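Local coordinates for immune protein (Enterobacter cloacae, PDB 6D7Y), which probably acts as the immunity protein of a contact-dependent growth inhibition system, binding the toxic C-terminal tip of a CdiA protein and so protecting the cell that makes it, at residues M112-F115 with Q116-M119; S139-E142 with T143-F146. One frame throughout, in Å; residues are numbered along the deposited sequence. Where two conformers were deposited one is given.

Contact 1: M112-F115 with Q116-M119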
loop_
_atom_site.group_PDB
_atom_site.type_symbol
_atom_site.label_atom_id
_atom_site.label_comp_id
_atom_site.label_asym_id
_atom_site.label_seq_id
_atom_site.Cartn_x
_atom_site.Cartn_y
_atom_site.Cartn_z
HETATM N N MSE B 112 5.378 -8.491 8.549
HETATM C CA MSE B 112 4.175 -7.825 9.036
HETATM C C MSE B 112 4.438 -6.947 10.239
HETATM O O MSE B 112 3.915 -5.826 10.318
HETATM C CB MSE B 112 3.106 -8.871 9.359
HETATM C CG MSE B 112 2.587 -9.505 8.080
HETATM SE SE MSE B 112 1.367 -8.218 7.223
HETATM C CE MSE B 112 0.970 -9.212 5.604
ATOM N N LEU B 113 5.209 -7.449 11.203
ATOM C CA LEU B 113 5.531 -6.664 12.397
ATOM C C LEU B 113 6.356 -5.432 12.048
ATOM O O LEU B 113 6.192 -4.378 12.668
ATOM C CB LEU B 113 6.182 -7.505 13.496
ATOM C CG LEU B 113 5.274 -8.497 14.240
ATOM C CD1 LEU B 113 6.079 -9.243 15.287
ATOM C CD2 LEU B 113 4.101 -7.796 14.918
ATOM N N GLU B 114 7.216 -5.545 11.044
ATOM C CA GLU B 114 7.987 -4.393 10.588
ATOM C C GLU B 114 7.053 -3.390 9.914
ATOM O O GLU B 114 7.196 -2.187 10.125
ATOM C CB GLU B 114 9.143 -4.809 9.673
ATOM C CG GLU B 114 10.237 -5.601 10.379
ATOM C CD GLU B 114 11.007 -4.828 11.455
ATOM O OE1 GLU B 114 11.932 -5.430 12.045
ATOM O OE2 GLU B 114 10.724 -3.636 11.735
ATOM N N PHE B 115 6.084 -3.873 9.125
ATOM C CA PHE B 115 5.107 -2.960 8.518
ATOM C C PHE B 115 4.286 -2.254 9.581
ATOM O O PHE B 115 4.018 -1.052 9.465
ATOM C CB PHE B 115 4.153 -3.668 7.551
ATOM C CG PHE B 115 4.615 -3.670 6.127
ATOM C CD1 PHE B 115 4.560 -2.498 5.383
ATOM C CD2 PHE B 115 5.031 -4.831 5.512
ATOM C CE1 PHE B 115 4.954 -2.470 4.057
ATOM C CE2 PHE B 115 5.415 -4.818 4.179
ATOM C CZ PHE B 115 5.376 -3.634 3.449
ATOM N N GLN B 116 3.864 -3.005 10.606
ATOM C CA GLN B 116 3.071 -2.408 11.701
ATOM C C GLN B 116 3.815 -1.216 12.324
ATOM O O GLN B 116 3.227 -0.152 12.573
ATOM C CB GLN B 116 2.721 -3.443 12.795
ATOM C CG GLN B 116 1.763 -2.874 13.858
ATOM C CD GLN B 116 1.458 -3.819 15.013
ATOM O OE1 GLN B 116 2.317 -4.592 15.441
ATOM N NE2 GLN B 116 0.224 -3.733 15.557
ATOM N N LYS B 117 5.102 -1.407 12.599
ATOM C CA LYS B 117 5.930 -0.343 13.180
ATOM C C LYS B 117 6.047 0.863 12.251
ATOM O O LYS B 117 5.871 2.015 12.679
ATOM C CB LYS B 117 7.338 -0.857 13.480
ATOM C CG LYS B 117 7.425 -1.938 14.539
ATOM C CD LYS B 117 8.861 -2.440 14.637
ATOM C CE LYS B 117 9.009 -3.565 15.646
ATOM N NZ LYS B 117 8.644 -3.103 17.011
ATOM N N TYR B 118 6.384 0.585 10.994
ATOM C CA TYR B 118 6.513 1.605 9.960
ATOM C C TYR B 118 5.250 2.443 9.780
ATOM O O TYR B 118 5.309 3.678 9.791
ATOM C CB TYR B 118 6.908 0.974 8.613
ATOM C CG TYR B 118 6.814 1.964 7.476
ATOM C CD1 TYR B 118 7.683 3.047 7.409
ATOM C CD2 TYR B 118 5.851 1.832 6.485
ATOM C CE1 TYR B 118 7.595 3.979 6.391
ATOM C CE2 TYR B 118 5.756 2.756 5.456
ATOM C CZ TYR B 118 6.633 3.827 5.415
ATOM O OH TYR B 118 6.555 4.763 4.410
HETATM N N MSE B 119 4.110 1.773 9.648
HETATM C CA MSE B 119 2.815 2.445 9.426
HETATM C C MSE B 119 2.396 3.236 10.624
HETATM O O MSE B 119 1.936 4.373 10.494
HETATM C CB MSE B 119 1.745 1.401 9.059
HETATM C CG MSE B 119 2.052 0.789 7.699
HETATM SE SE MSE B 119 0.994 -0.850 7.400
HETATM C CE MSE B 119 -0.210 -0.047 6.073
HETATM O O HOH W 1 5.070 -4.343 15.424
#
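Gln116, Lys117, Tyr118 and Met119 each give their backbone N-H to the carbonyl four residues earlier, Met112 to Phe115, so these eight residues form two turns of regular alpha-helix.

Leu113 and Gln116 lie side by side and point the same way. CD2 of Leu113 comes within 3.7 Å of OE1 of Gln116. A water ties this pair together, donating to Leu113 O and, at 2.8 Å, to Gln116 OE1. Leu113 O thus takes a second bond besides the one from Lys117 N. A trans chi1 (-174°) and an extended chain carry the Gln116 amide out beside Leu113, where OE1 meets the water and NE2 bonds to Asn148 O.

Glu114 bends at chi2 (-65°) and crosses Lys117 at a slant. Its OE2 touches the aliphatic CD of Lys117 at 3.7 Å, but NZ is 5.7 Å from that oxygen. The opposite charges are therefore close without forming a salt bridge. The contact buries Glu114 OE2, and this oxygen has no polar partner anywhere in the model.

On the buried side, SE of the selenomethionine Met119 packs 4.2 Å from Phe115 CB. CG of Met119 lies 3.2 Å from Phe115 O.

The contact belongs to helix 105-126, which packs on the antiparallel sheet. Met112, Phe115 and Met119 touch strand 3-10, and Phe115 also reaches strand 63-75. Tyr118 OH bonds to Glu23 of helix 17-25, while Leu113 and Gln116 touch Leu151 of strand 150-151.

Contact 2: S139-E142 with T143-F146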
loop_
_atom_site.group_PDB
_atom_site.type_symbol
_atom_site.label_atom_id
_atom_site.label_comp_id
_atom_site.label_asym_id
_atom_site.label_seq_id
_atom_site.Cartn_x
_atom_site.Cartn_y
_atom_site.Cartn_z
ATOM N N SER B 139 -8.458 -7.247 4.340
ATOM C CA SER B 139 -9.748 -6.829 4.933
ATOM C C SER B 139 -10.350 -7.931 5.837
ATOM O O SER B 139 -11.092 -7.634 6.779
ATOM C CB SER B 139 -10.747 -6.501 3.835
ATOM O OG SER B 139 -10.988 -7.639 3.029
ATOM N N ASP B 140 -10.032 -9.194 5.548
ATOM C CA ASP B 140 -10.546 -10.312 6.347
ATOM C C ASP B 140 -9.865 -10.345 7.705
ATOM O O ASP B 140 -8.694 -10.671 7.801
ATOM C CB ASP B 140 -10.329 -11.657 5.632
ATOM C CG ASP B 140 -11.298 -11.877 4.486
ATOM O OD1 ASP B 140 -12.307 -11.128 4.351
ATOM O OD2 ASP B 140 -11.054 -12.843 3.740
ATOM N N GLN B 141 -10.638 -10.014 8.748
ATOM C CA GLN B 141 -10.149 -9.981 10.121
ATOM C C GLN B 141 -9.514 -11.278 10.592
ATOM O O GLN B 141 -8.507 -11.256 11.287
ATOM C CB GLN B 141 -11.308 -9.655 11.106
ATOM C CG GLN B 141 -11.923 -8.265 11.007
ATOM C CD GLN B 141 -12.886 -8.057 9.838
ATOM O OE1 GLN B 141 -12.955 -8.852 8.900
ATOM N NE2 GLN B 141 -13.650 -6.969 9.908
ATOM N N GLU B 142 -10.102 -12.404 10.194
ATOM C CA GLU B 142 -9.637 -13.722 10.635
ATOM C C GLU B 142 -8.210 -14.110 10.233
ATOM O O GLU B 142 -7.591 -14.957 10.886
ATOM C CB GLU B 142 -10.621 -14.841 10.258
ATOM C CG GLU B 142 -10.900 -15.066 8.776
ATOM C CD GLU B 142 -11.984 -14.164 8.163
ATOM O OE1 GLU B 142 -12.209 -13.013 8.636
ATOM O OE2 GLU B 142 -12.634 -14.635 7.185
ATOM N N THR B 143 -7.686 -13.497 9.180
ATOM C CA THR B 143 -6.332 -13.801 8.738
ATOM C C THR B 143 -5.363 -12.614 8.797
ATOM O O THR B 143 -4.331 -12.593 8.110
ATOM C CB THR B 143 -6.306 -14.518 7.352
ATOM O OG1 THR B 143 -7.069 -13.776 6.397
ATOM C CG2 THR B 143 -6.879 -15.898 7.463
ATOM N N ARG B 144 -5.656 -11.627 9.638
ATOM C CA ARG B 144 -4.744 -10.530 9.822
ATOM C C ARG B 144 -3.629 -10.852 10.817
ATOM O O ARG B 144 -3.779 -11.698 11.713
ATOM C CB ARG B 144 -5.458 -9.269 10.328
ATOM C CG ARG B 144 -6.364 -8.612 9.317
ATOM C CD ARG B 144 -6.996 -7.338 9.894
ATOM N NE ARG B 144 -8.001 -6.799 8.995
ATOM C CZ ARG B 144 -8.796 -5.771 9.292
ATOM N NH1 ARG B 144 -9.728 -5.395 8.432
ATOM N NH2 ARG B 144 -8.686 -5.154 10.462
ATOM N N PHE B 145 -2.515 -10.161 10.625
ATOM C CA PHE B 145 -1.348 -10.186 11.531
ATOM C C PHE B 145 -1.437 -8.972 12.453
ATOM O O PHE B 145 -0.900 -8.989 13.576
ATOM C CB PHE B 145 -0.029 -10.170 10.792
ATOM C CG PHE B 145 0.317 -11.475 10.150
ATOM C CD1 PHE B 145 -0.174 -11.801 8.887
ATOM C CD2 PHE B 145 1.138 -12.375 10.798
ATOM C CE1 PHE B 145 0.147 -13.008 8.286
ATOM C CE2 PHE B 145 1.475 -13.590 10.191
ATOM C CZ PHE B 145 0.989 -13.896 8.944
ATOM N N PHE B 146 -2.058 -7.906 11.976
ATOM C CA PHE B 146 -2.250 -6.728 12.829
ATOM C C PHE B 146 -3.334 -5.784 12.317
ATOM O O PHE B 146 -3.666 -5.774 11.147
ATOM C CB PHE B 146 -0.914 -5.924 12.978
ATOM C CG PHE B 146 -0.459 -5.267 11.714
ATOM C CD1 PHE B 146 0.349 -5.954 10.810
ATOM C CD2 PHE B 146 -0.872 -3.981 11.393
ATOM C CE1 PHE B 146 0.765 -5.348 9.630
ATOM C CE2 PHE B 146 -0.470 -3.377 10.212
ATOM C CZ PHE B 146 0.348 -4.065 9.320
HETATM O O HOH W 2 -6.406 -11.167 6.235
#
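Arg144 reaches back along the loop to Ser139, and a short 3-10 turn at Gln141-Glu142 leads the chain into strand 144-147. Two weak backbone bonds close the turn. Thr143 N points to Asp140 O at 3.3 Å, and Arg144 N points to Gln141 O at the same distance but more nearly straight (169° at the hydrogen).

A water adds a polar bridge. It lies 2.8 Å from Asp140 O, a hydrogen bond in which it can donate, and is also hydrogen-bonded to Thr143 OG1 at 2.7 Å.

Arg144 also packs along the loop. Its chain is extended from CG to NE, which carries the guanidinium group back beside the loop. CG lies 3.5 Å from Asp140 O, and Gln141 CA sits over one face of the guanidinium.

Partners outside the turn hold the same group: NE bonds to Ala138 O, NH2 bonds to Thr147 OG1, and Tyr132 makes a cation-pi contact. Farther along, Phe145 and Phe146 both face Gly133 in a classic beta bulge.

Arg144 NH1 gives a bent bond of 3.1 Å to Ser139 O (136° at the hydrogen), approaching from above the carbonyl plane, 46° out of it and not on a lone pair.

Contact 1 comes first along the chain, within helix 105-126. Contact 2 follows after strand 130-135, where the loop enters strand 144-147. Their centres lie 14 Å apart, and their residues touch. The Phe146 ring packs against the helix, with CE1 3.3 Å from Met112 O and CZ 3.8 Å from Met119 SE. Phe145 CG is 3.6 Å from Met112 CG. Residues 112-119 are thus part of the helix lying over the sheet, and residues 139-146 bring in one of the strands beneath it. Contact 2 proper is at the surface; Phe145 and Phe146, next along the same segment, join that edge region of the sheet to the buried side of the helix.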